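Local coordinates for protein RNA 2'-o-ribose methyltransferase (Thermus thermophilus, PDB 1IPA) that probably binds RNA and transfers a methyl group to a ribose 2'-hydroxyl, using a knotted SpoU-type methyltransferase domain, at residues A[32-36]-A[88-94]; A[46-52]-A[95-101]; A[109-113]-A[182-188]; A[143-149]-A[169-174]. All blocks are in the same frame, centred on the assembly; numbering follows the deposited sequence.

Interaction 1 (A[32-36]-A[88-94]); sequences EGARE and SVRDNPA
One buried carboxylate, that of E32, gathers three hydrogen bonds from the loop 88-94, which curls around it. With chi1 and chi2 both t, the extended side chain reaches into the loop: V89 N donates to E32 OE1 (3.1 Å), while A94 N (3.1 Å) and S88 OG (2.6 Å) both donate to E32 OE2. S88 OG also accepts from R90 N at 3.0 Å, an ST turn that shapes the start of the loop. Both segments belong to the L30e-like domain, probably the RNA-binding part; E32 ends edge strand 28-32, and the loop links helix 81-87 to strand 96-101. R90 (chi1 m, then t, t) runs back along E32, whose CG lies over one face of the guanidinium, 3.3 Å from R90 NE. Long salt bridges, both 3.7 Å, join R90 NE to E32 OE1 and R90 NH2 to E36 OE1; a water bridges E32 OE1 (2.7 Å) and R90 NE (2.8 Å). G33, the N-cap of helix 34-42, has phi/psi of 110/132, which calls for glycine; a CB there would also collide with R90 NH2 and E36 OE1. G33 CA lies 5.3 Å from A94 CA, and A94 CB packs 3.6 Å from G33 N.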
# COMPACT_ATOMS: atom_id res chain seq x y z
N GLU A 32 -2.08 13.72 -2.13
CA GLU A 32 -3.36 14.30 -1.69
C GLU A 32 -3.73 13.91 -0.26
O GLU A 32 -3.74 12.73 0.10
CB GLU A 32 -4.47 13.87 -2.66
CG GLU A 32 -5.89 14.15 -2.21
CD GLU A 32 -6.92 14.02 -3.36
OE1 GLU A 32 -6.80 13.09 -4.19
OE2 GLU A 32 -7.85 14.86 -3.42
N GLY A 33 -4.03 14.91 0.57
CA GLY A 33 -4.42 14.64 1.94
C GLY A 33 -3.39 15.05 2.98
O GLY A 33 -2.20 14.72 2.85
N ALA A 34 -3.84 15.74 4.01
CA ALA A 34 -2.97 16.21 5.08
C ALA A 34 -2.25 15.10 5.83
O ALA A 34 -1.08 15.25 6.21
CB ALA A 34 -3.77 17.05 6.06
N ARG A 35 -2.92 13.97 6.05
CA ARG A 35 -2.26 12.88 6.76
C ARG A 35 -1.24 12.19 5.86
O ARG A 35 -0.12 11.90 6.29
CB ARG A 35 -3.27 11.86 7.30
CG ARG A 35 -2.65 10.96 8.36
CD ARG A 35 -2.15 11.80 9.53
NE ARG A 35 -0.94 11.29 10.16
CZ ARG A 35 -0.91 10.39 11.15
NH1 ARG A 35 -2.04 9.89 11.64
NH2 ARG A 35 0.26 10.02 11.66
N GLU A 36 -1.62 11.92 4.61
CA GLU A 36 -0.71 11.28 3.67
C GLU A 36 0.54 12.15 3.53
O GLU A 36 1.66 11.66 3.57
CB GLU A 36 -1.36 11.10 2.30
CG GLU A 36 -2.49 10.08 2.26
CD GLU A 36 -3.68 10.49 3.12
OE1 GLU A 36 -3.88 11.71 3.33
OE2 GLU A 36 -4.42 9.59 3.57
N SER A 88 -7.08 15.43 -8.12
CA SER A 88 -7.61 14.48 -7.15
C SER A 88 -8.02 13.12 -7.70
O SER A 88 -8.35 12.97 -8.88
CB SER A 88 -8.80 15.10 -6.42
OG SER A 88 -9.36 14.20 -5.47
N VAL A 89 -8.02 12.13 -6.82
CA VAL A 89 -8.40 10.78 -7.19
C VAL A 89 -9.53 10.34 -6.25
O VAL A 89 -9.82 9.16 -6.13
CB VAL A 89 -7.19 9.82 -7.10
CG1 VAL A 89 -6.88 9.48 -5.66
CG2 VAL A 89 -7.45 8.58 -7.90
N ARG A 90 -10.15 11.32 -5.59
CA ARG A 90 -11.25 11.08 -4.65
C ARG A 90 -12.54 11.71 -5.17
O ARG A 90 -12.51 12.54 -6.08
CB ARG A 90 -10.94 11.73 -3.31
CG ARG A 90 -9.52 11.60 -2.84
CD ARG A 90 -9.34 12.34 -1.54
NE ARG A 90 -8.08 12.02 -0.90
CZ ARG A 90 -7.77 12.38 0.34
NH1 ARG A 90 -8.63 13.09 1.04
NH2 ARG A 90 -6.60 12.03 0.86
N ASP A 91 -13.67 11.33 -4.57
CA ASP A 91 -14.95 11.91 -4.96
C ASP A 91 -14.91 13.38 -4.54
O ASP A 91 -15.27 14.27 -5.30
CB ASP A 91 -16.12 11.20 -4.27
CG ASP A 91 -16.33 9.79 -4.79
OD1 ASP A 91 -16.50 9.63 -6.02
OD2 ASP A 91 -16.32 8.85 -3.97
N ASN A 92 -14.44 13.60 -3.31
CA ASN A 92 -14.29 14.95 -2.75
C ASN A 92 -12.81 15.14 -2.41
O ASN A 92 -12.30 14.53 -1.46
CB ASN A 92 -15.13 15.11 -1.49
CG ASN A 92 -16.61 14.88 -1.73
OD1 ASN A 92 -17.06 13.73 -1.80
ND2 ASN A 92 -17.37 15.96 -1.87
N PRO A 93 -12.10 15.97 -3.18
CA PRO A 93 -10.68 16.26 -3.00
C PRO A 93 -10.28 16.95 -1.69
O PRO A 93 -11.05 17.69 -1.10
CB PRO A 93 -10.34 17.11 -4.22
CG PRO A 93 -11.62 17.83 -4.49
CD PRO A 93 -12.64 16.73 -4.33
N ALA A 94 -9.05 16.68 -1.25
CA ALA A 94 -8.53 17.30 -0.04
C ALA A 94 -8.30 18.77 -0.34
O ALA A 94 -8.38 19.20 -1.49
CB ALA A 94 -7.23 16.64 0.36
O HOH W 1 -6.28 10.87 -2.73

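Interaction 2 (A[46-52]-A[95-101]); sequences ELEQALV and GLIALAR
Strands 47-52 and 96-101 run antiparallel, their axes approaching to 4.6 Å with directions 163° apart. L47 faces A100, A50 faces A98 and V52 faces L96 as non-hydrogen-bonded pairs, and L51-I97 is a hydrogen-bonded pair, with L51 N to I97 O at 2.7 Å and I97 N to L51 O at 3.3 Å. L99 N donates to Q49 O (2.8 Å), E48 N to L99 O (2.9 Å) and R101 N to E46 O (2.9 Å). E48 (phi/psi -113/-35) and Q49 both lie opposite L99, a classic beta bulge. The pair lies within the mixed five-stranded sheet of the L30e-like domain, flanked by strands 75-79 and 28-32. On the face of L47, A50 and V52, L47 CD1 meets A100 CB and V52 CG2 meets L96 CD1, both at 3.8 Å, and I37 of helix 34-42 packs on L47, L96 and A98. Q49, L51, I97 and L99 point to the other face, where L14 of helix 9-15 packs on L99. Q49 CG lies 3.5 Å from L99 CB.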
# COMPACT_ATOMS: atom_id res chain seq x y z
N GLU A 46 10.97 14.48 0.24
CA GLU A 46 11.09 15.92 0.05
C GLU A 46 9.93 16.45 -0.78
O GLU A 46 9.52 15.84 -1.77
CB GLU A 46 12.40 16.27 -0.65
CG GLU A 46 13.61 15.48 -0.15
CD GLU A 46 14.91 15.94 -0.78
OE1 GLU A 46 15.41 17.03 -0.41
OE2 GLU A 46 15.44 15.22 -1.67
N LEU A 47 9.40 17.60 -0.36
CA LEU A 47 8.29 18.25 -1.04
C LEU A 47 8.83 19.45 -1.80
O LEU A 47 9.82 20.05 -1.39
CB LEU A 47 7.25 18.70 -0.01
CG LEU A 47 6.05 17.80 0.30
CD1 LEU A 47 6.38 16.32 0.13
CD2 LEU A 47 5.56 18.12 1.70
N GLU A 48 8.20 19.81 -2.92
CA GLU A 48 8.65 20.98 -3.67
C GLU A 48 7.62 22.09 -3.62
O GLU A 48 7.97 23.27 -3.59
CB GLU A 48 8.95 20.61 -5.12
CG GLU A 48 10.05 19.57 -5.23
CD GLU A 48 10.64 19.51 -6.61
OE1 GLU A 48 9.87 19.51 -7.59
OE2 GLU A 48 11.89 19.46 -6.72
N GLN A 49 6.34 21.73 -3.61
CA GLN A 49 5.30 22.73 -3.52
C GLN A 49 4.00 22.17 -2.97
O GLN A 49 3.75 20.96 -3.04
CB GLN A 49 5.05 23.39 -4.88
CG GLN A 49 4.51 22.49 -5.96
CD GLN A 49 4.31 23.25 -7.26
OE1 GLN A 49 5.21 23.96 -7.71
NE2 GLN A 49 3.14 23.10 -7.86
N ALA A 50 3.18 23.05 -2.41
CA ALA A 50 1.91 22.65 -1.84
C ALA A 50 0.78 23.50 -2.39
O ALA A 50 0.90 24.72 -2.47
CB ALA A 50 1.95 22.77 -0.33
N LEU A 51 -0.30 22.85 -2.78
CA LEU A 51 -1.46 23.57 -3.29
C LEU A 51 -2.45 23.65 -2.13
O LEU A 51 -2.54 22.72 -1.32
CB LEU A 51 -2.08 22.83 -4.48
CG LEU A 51 -1.41 23.10 -5.83
CD1 LEU A 51 0.06 22.71 -5.80
CD2 LEU A 51 -2.16 22.33 -6.90
N VAL A 52 -3.18 24.76 -2.06
CA VAL A 52 -4.14 24.99 -0.98
C VAL A 52 -5.49 25.50 -1.48
O VAL A 52 -5.55 26.40 -2.31
CB VAL A 52 -3.58 26.01 0.01
CG1 VAL A 52 -4.56 26.23 1.15
CG2 VAL A 52 -2.24 25.54 0.53
N GLY A 95 -8.02 19.55 0.70
CA GLY A 95 -7.79 20.97 0.49
C GLY A 95 -6.31 21.23 0.38
O GLY A 95 -5.88 22.35 0.10
N LEU A 96 -5.53 20.17 0.59
CA LEU A 96 -4.08 20.26 0.55
C LEU A 96 -3.48 19.11 -0.24
O LEU A 96 -3.63 17.95 0.14
CB LEU A 96 -3.52 20.26 1.97
CG LEU A 96 -2.03 20.55 2.12
CD1 LEU A 96 -1.74 21.99 1.70
CD2 LEU A 96 -1.62 20.33 3.58
N ILE A 97 -2.82 19.45 -1.35
CA ILE A 97 -2.17 18.47 -2.21
C ILE A 97 -0.75 18.94 -2.41
O ILE A 97 -0.52 20.11 -2.70
CB ILE A 97 -2.81 18.40 -3.61
CG1 ILE A 97 -4.27 17.95 -3.51
CG2 ILE A 97 -2.02 17.44 -4.48
CD1 ILE A 97 -4.95 17.83 -4.87
N ALA A 98 0.22 18.03 -2.29
CA ALA A 98 1.60 18.43 -2.46
C ALA A 98 2.29 17.76 -3.64
O ALA A 98 1.84 16.73 -4.15
CB ALA A 98 2.37 18.14 -1.19
N LEU A 99 3.37 18.38 -4.08
CA LEU A 99 4.18 17.84 -5.17
C LEU A 99 5.39 17.29 -4.45
O LEU A 99 6.06 18.01 -3.71
CB LEU A 99 4.61 18.95 -6.13
CG LEU A 99 5.53 18.52 -7.28
CD1 LEU A 99 4.81 17.48 -8.14
CD2 LEU A 99 5.93 19.74 -8.12
N ALA A 100 5.68 16.01 -4.66
CA ALA A 100 6.81 15.40 -3.99
C ALA A 100 7.87 14.89 -4.95
O ALA A 100 7.59 14.61 -6.11
CB ALA A 100 6.32 14.26 -3.11
N ARG A 101 9.09 14.77 -4.44
CA ARG A 101 10.22 14.26 -5.20
C ARG A 101 10.25 12.74 -4.97
O ARG A 101 10.24 12.29 -3.83
CB ARG A 101 11.52 14.86 -4.66
CG ARG A 101 12.24 15.82 -5.59
CD ARG A 101 13.17 15.09 -6.56
NE ARG A 101 14.00 16.04 -7.29
CZ ARG A 101 14.96 15.70 -8.15
NH1 ARG A 101 15.22 14.43 -8.39
NH2 ARG A 101 15.67 16.65 -8.75
O HOH W 2 11.90 12.52 -1.75

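Interaction 3 (A[109-113]-A[182-188]); sequences EYRPS and WIKQHNL
Helix 176-185 of the SpoU methyltransferase domain closes with a Schellman motif, and the loop 109-113, on its way from the L30e-like domain to strand 117-122, packs against this end through apolar and aromatic contacts. W182, in the last helical turn, points toward the loop with chi1 t and chi2 80°. W182 CZ2 lies 3.7 Å from Y110 CD2 and from P112 CD. The Y110 ring and the six-membered ring of W182 are nearly parallel, at 16°, but slid so far apart (centroids 5.8 Å) that they barely overlap. Y110 takes chi1 t, and its hydroxyl is bonded to E143. At H186, the first residue to leave helical angles, the m rotamer folds the imidazole back so that H186 ND1 donates to W182 O at 3.2 Å; H186 CD2 rests 3.7 Å from P112 CD. The Schellman motif follows, with N187 at positive phi (45/50), N187 N bonded to K184 O at 3.0 Å and L188 N to I183 O at 3.1 Å. This reversal turns L188 toward the loop. I118 of strand 117-122 touches Y110, P112, W182 and L188 alike. At the far end of the contact L188 CD1 approaches P112 CB at 4.4 Å.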
# COMPACT_ATOMS: atom_id res chain seq x y z
N GLU A 109 19.05 -4.80 0.72
CA GLU A 109 18.44 -6.12 0.73
C GLU A 109 17.74 -6.38 2.05
O GLU A 109 18.01 -5.72 3.05
CB GLU A 109 19.49 -7.19 0.46
CG GLU A 109 20.67 -7.14 1.39
CD GLU A 109 21.80 -8.03 0.92
OE1 GLU A 109 21.54 -9.21 0.60
OE2 GLU A 109 22.95 -7.55 0.86
N TYR A 110 16.83 -7.35 2.04
CA TYR A 110 16.05 -7.69 3.22
C TYR A 110 16.16 -9.14 3.67
O TYR A 110 16.10 -10.06 2.86
CB TYR A 110 14.59 -7.34 2.95
CG TYR A 110 13.60 -7.85 3.97
CD1 TYR A 110 13.66 -7.43 5.30
CD2 TYR A 110 12.58 -8.73 3.61
CE1 TYR A 110 12.73 -7.88 6.24
CE2 TYR A 110 11.65 -9.18 4.53
CZ TYR A 110 11.73 -8.75 5.84
OH TYR A 110 10.81 -9.21 6.75
N ARG A 111 16.34 -9.31 4.98
CA ARG A 111 16.41 -10.63 5.60
C ARG A 111 15.49 -10.62 6.81
O ARG A 111 15.64 -9.81 7.73
CB ARG A 111 17.85 -10.99 6.03
CG ARG A 111 18.76 -9.81 6.33
CD ARG A 111 18.41 -9.07 7.61
NE ARG A 111 19.19 -7.84 7.73
CZ ARG A 111 19.06 -6.79 6.93
NH1 ARG A 111 18.16 -6.81 5.95
NH2 ARG A 111 19.83 -5.72 7.08
N PRO A 112 14.50 -11.52 6.82
CA PRO A 112 13.53 -11.62 7.92
C PRO A 112 14.14 -11.74 9.31
O PRO A 112 15.06 -12.52 9.52
CB PRO A 112 12.70 -12.85 7.54
CG PRO A 112 13.67 -13.67 6.73
CD PRO A 112 14.34 -12.64 5.88
N SER A 113 13.63 -10.95 10.24
CA SER A 113 14.11 -11.00 11.61
C SER A 113 13.36 -12.11 12.35
O SER A 113 12.35 -12.60 11.86
CB SER A 113 13.87 -9.65 12.30
OG SER A 113 12.49 -9.42 12.50
N TRP A 182 13.05 -17.15 -2.78
CA TRP A 182 13.48 -16.31 -1.66
C TRP A 182 13.05 -16.93 -0.32
O TRP A 182 13.84 -17.03 0.61
CB TRP A 182 12.88 -14.91 -1.79
CG TRP A 182 13.35 -13.96 -0.73
CD1 TRP A 182 14.53 -13.28 -0.71
CD2 TRP A 182 12.67 -13.63 0.48
NE1 TRP A 182 14.63 -12.55 0.44
CE2 TRP A 182 13.51 -12.75 1.20
CE3 TRP A 182 11.44 -14.00 1.04
CZ2 TRP A 182 13.16 -12.22 2.45
CZ3 TRP A 182 11.09 -13.48 2.29
CH2 TRP A 182 11.95 -12.60 2.97
N ILE A 183 11.78 -17.35 -0.26
CA ILE A 183 11.23 -17.96 0.95
C ILE A 183 12.12 -19.12 1.40
O ILE A 183 12.59 -19.14 2.54
CB ILE A 183 9.80 -18.53 0.70
CG1 ILE A 183 8.90 -17.46 0.08
CG2 ILE A 183 9.20 -19.03 2.00
CD1 ILE A 183 8.61 -16.31 0.97
N LYS A 184 12.33 -20.07 0.50
CA LYS A 184 13.15 -21.24 0.80
C LYS A 184 14.59 -20.87 1.12
O LYS A 184 15.24 -21.52 1.92
CB LYS A 184 13.10 -22.22 -0.37
CG LYS A 184 11.68 -22.62 -0.74
CD LYS A 184 10.94 -23.14 0.50
CE LYS A 184 9.44 -22.88 0.44
NZ LYS A 184 8.82 -23.06 1.78
N GLN A 185 15.07 -19.80 0.50
CA GLN A 185 16.43 -19.33 0.72
C GLN A 185 16.67 -19.00 2.19
O GLN A 185 17.78 -19.15 2.70
CB GLN A 185 16.70 -18.09 -0.14
CG GLN A 185 18.16 -17.72 -0.26
CD GLN A 185 19.00 -18.90 -0.71
OE1 GLN A 185 18.63 -19.61 -1.65
NE2 GLN A 185 20.13 -19.10 -0.05
N HIS A 186 15.62 -18.54 2.87
CA HIS A 186 15.74 -18.19 4.28
C HIS A 186 15.04 -19.18 5.20
O HIS A 186 14.81 -18.88 6.38
CB HIS A 186 15.19 -16.78 4.54
CG HIS A 186 15.97 -15.70 3.86
ND1 HIS A 186 15.88 -15.45 2.51
CD2 HIS A 186 16.87 -14.81 4.35
CE1 HIS A 186 16.69 -14.45 2.19
NE2 HIS A 186 17.30 -14.05 3.29
N ASN A 187 14.72 -20.35 4.67
CA ASN A 187 14.01 -21.38 5.43
C ASN A 187 12.86 -20.73 6.20
O ASN A 187 12.70 -20.93 7.40
CB ASN A 187 14.97 -22.08 6.41
CG ASN A 187 15.84 -23.12 5.72
OD1 ASN A 187 15.36 -23.90 4.89
ND2 ASN A 187 17.13 -23.15 6.06
N LEU A 188 12.06 -19.95 5.48
CA LEU A 188 10.93 -19.26 6.07
C LEU A 188 9.65 -20.08 5.94
O LEU A 188 9.17 -20.33 4.84
CB LEU A 188 10.74 -17.91 5.38
CG LEU A 188 9.71 -16.91 5.91
CD1 LEU A 188 10.15 -16.38 7.27
CD2 LEU A 188 9.57 -15.75 4.91

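Interaction 4 (A[143-149]-A[169-174]); sequences EAVLVAG and LRTLAA
Four backbone hydrogen bonds join the segments in a parallel ladder: V145 N to R170 O (2.9 Å), L172 N to V145 O (3.0 Å), V147 N to L172 O (2.6 Å) and A174 N to V147 O (3.2 Å, bent to 135°). V145 thus pairs with T171, L146 with L172 and V147 with A173. The axes of strands 144-148 and 171-174 approach to 4.6 Å, their directions 23° apart. Ahead of the ladder, R170 NH1 gives a weak bond to E143 O at 3.1 Å. T171 OG1 donates to L169 O at 2.7 Å. The strands belong to a beta-alpha-beta unit with helix 156-161 between them, and 171-174 is the outermost strand on this side of the parallel Rossmann-like sheet of the SpoU domain. Strand 144-148 ends in an inverse gamma turn centred on A148, after which G149 adopts phi/psi of 139/57, angles that call for glycine. V145, V147, T171 and A173 share one face, where helix 127-140 covers V145 and T171, and V145 CG2 meets L169 CD2 at 3.7 Å. On the opposite face, L146 CD2 (chi1 m, chi2 t) touches L172 CD2 at 3.6 Å, and W182 of helix 176-185 packs on L146.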
# COMPACT_ATOMS: atom_id res chain seq x y z
N GLU A 143 6.02 -7.16 9.02
CA GLU A 143 7.36 -6.62 8.83
C GLU A 143 7.57 -6.28 7.36
O GLU A 143 8.36 -5.40 7.01
CB GLU A 143 8.40 -7.64 9.28
CG GLU A 143 9.81 -7.09 9.38
CD GLU A 143 10.80 -8.13 9.85
OE1 GLU A 143 10.70 -8.56 11.01
OE2 GLU A 143 11.67 -8.52 9.05
N ALA A 144 6.86 -6.97 6.48
CA ALA A 144 7.00 -6.72 5.06
C ALA A 144 5.88 -7.33 4.26
O ALA A 144 5.24 -8.29 4.70
CB ALA A 144 8.34 -7.27 4.57
N VAL A 145 5.66 -6.78 3.08
CA VAL A 145 4.65 -7.30 2.18
C VAL A 145 5.37 -7.64 0.90
O VAL A 145 5.94 -6.77 0.25
CB VAL A 145 3.56 -6.27 1.85
CG1 VAL A 145 2.62 -6.84 0.79
CG2 VAL A 145 2.78 -5.92 3.10
N LEU A 146 5.38 -8.91 0.55
CA LEU A 146 6.04 -9.31 -0.67
C LEU A 146 4.96 -9.51 -1.71
O LEU A 146 4.10 -10.37 -1.57
CB LEU A 146 6.84 -10.60 -0.46
CG LEU A 146 7.81 -10.55 0.71
CD1 LEU A 146 8.62 -11.84 0.76
CD2 LEU A 146 8.73 -9.34 0.57
N VAL A 147 5.01 -8.69 -2.75
CA VAL A 147 4.05 -8.76 -3.83
C VAL A 147 4.63 -9.54 -5.01
O VAL A 147 5.65 -9.15 -5.59
CB VAL A 147 3.65 -7.35 -4.31
CG1 VAL A 147 2.65 -7.46 -5.45
CG2 VAL A 147 3.07 -6.56 -3.14
N ALA A 148 3.97 -10.64 -5.36
CA ALA A 148 4.40 -11.45 -6.48
C ALA A 148 3.71 -10.93 -7.73
O ALA A 148 2.66 -11.44 -8.10
CB ALA A 148 4.03 -12.91 -6.25
N GLY A 149 4.29 -9.90 -8.35
CA GLY A 149 3.68 -9.37 -9.57
C GLY A 149 3.63 -7.87 -9.81
O GLY A 149 2.54 -7.31 -10.01
N LEU A 169 5.99 1.13 5.01
CA LEU A 169 5.93 -0.33 5.07
C LEU A 169 6.77 -1.00 3.99
O LEU A 169 6.51 -0.81 2.80
CB LEU A 169 4.49 -0.81 4.94
CG LEU A 169 4.32 -2.33 5.11
CD1 LEU A 169 4.86 -2.75 6.47
CD2 LEU A 169 2.85 -2.71 4.97
N ARG A 170 7.76 -1.79 4.40
CA ARG A 170 8.61 -2.48 3.44
C ARG A 170 7.75 -3.31 2.48
O ARG A 170 7.20 -4.35 2.85
CB ARG A 170 9.61 -3.39 4.15
CG ARG A 170 10.53 -4.10 3.18
CD ARG A 170 11.39 -5.18 3.84
NE ARG A 170 12.49 -4.64 4.64
CZ ARG A 170 12.39 -4.30 5.92
NH1 ARG A 170 11.24 -4.43 6.55
NH2 ARG A 170 13.45 -3.83 6.56
N THR A 171 7.65 -2.84 1.25
CA THR A 171 6.86 -3.50 0.23
C THR A 171 7.73 -3.83 -0.97
O THR A 171 8.25 -2.92 -1.62
CB THR A 171 5.73 -2.57 -0.22
OG1 THR A 171 5.02 -2.12 0.94
CG2 THR A 171 4.78 -3.30 -1.15
N LEU A 172 7.88 -5.12 -1.26
CA LEU A 172 8.72 -5.56 -2.37
C LEU A 172 7.98 -6.39 -3.41
O LEU A 172 7.00 -7.09 -3.12
CB LEU A 172 9.91 -6.36 -1.86
CG LEU A 172 10.79 -5.81 -0.73
CD1 LEU A 172 11.09 -4.34 -0.96
CD2 LEU A 172 10.08 -6.00 0.58
N ALA A 173 8.48 -6.33 -4.64
CA ALA A 173 7.90 -7.08 -5.74
C ALA A 173 8.96 -7.98 -6.36
O ALA A 173 10.17 -7.77 -6.20
CB ALA A 173 7.34 -6.13 -6.79
N ALA A 174 8.49 -9.00 -7.08
CA ALA A 174 9.35 -9.96 -7.76
C ALA A 174 8.44 -11.02 -8.36
O ALA A 174 7.25 -11.09 -8.02
CB ALA A 174 10.32 -10.59 -6.77
O HOH W 3 8.03 -1.93 6.93

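In the fold
The four contacts fall into two groups, one in each domain. Interactions 1 and 2 share the mixed sheet of the L30e-like domain; their centres are 12 Å apart, their segments alternate along the chain, and a probable hydrogen bond from G33 N to L96 O connects them. Interactions 3 and 4, also 12 Å apart, lie in the methyltransferase domain, where E143 meets S113 and Y110; both segments of interaction 4 fall between those of interaction 3. Helix 156-161, between the strands of interaction 4, packs through Q157, I159 and R160 on interaction 1, which thus also lies at the domain junction. Along the chain, the probable RNA-binding module comes first and the knotted methyltransferase domain second.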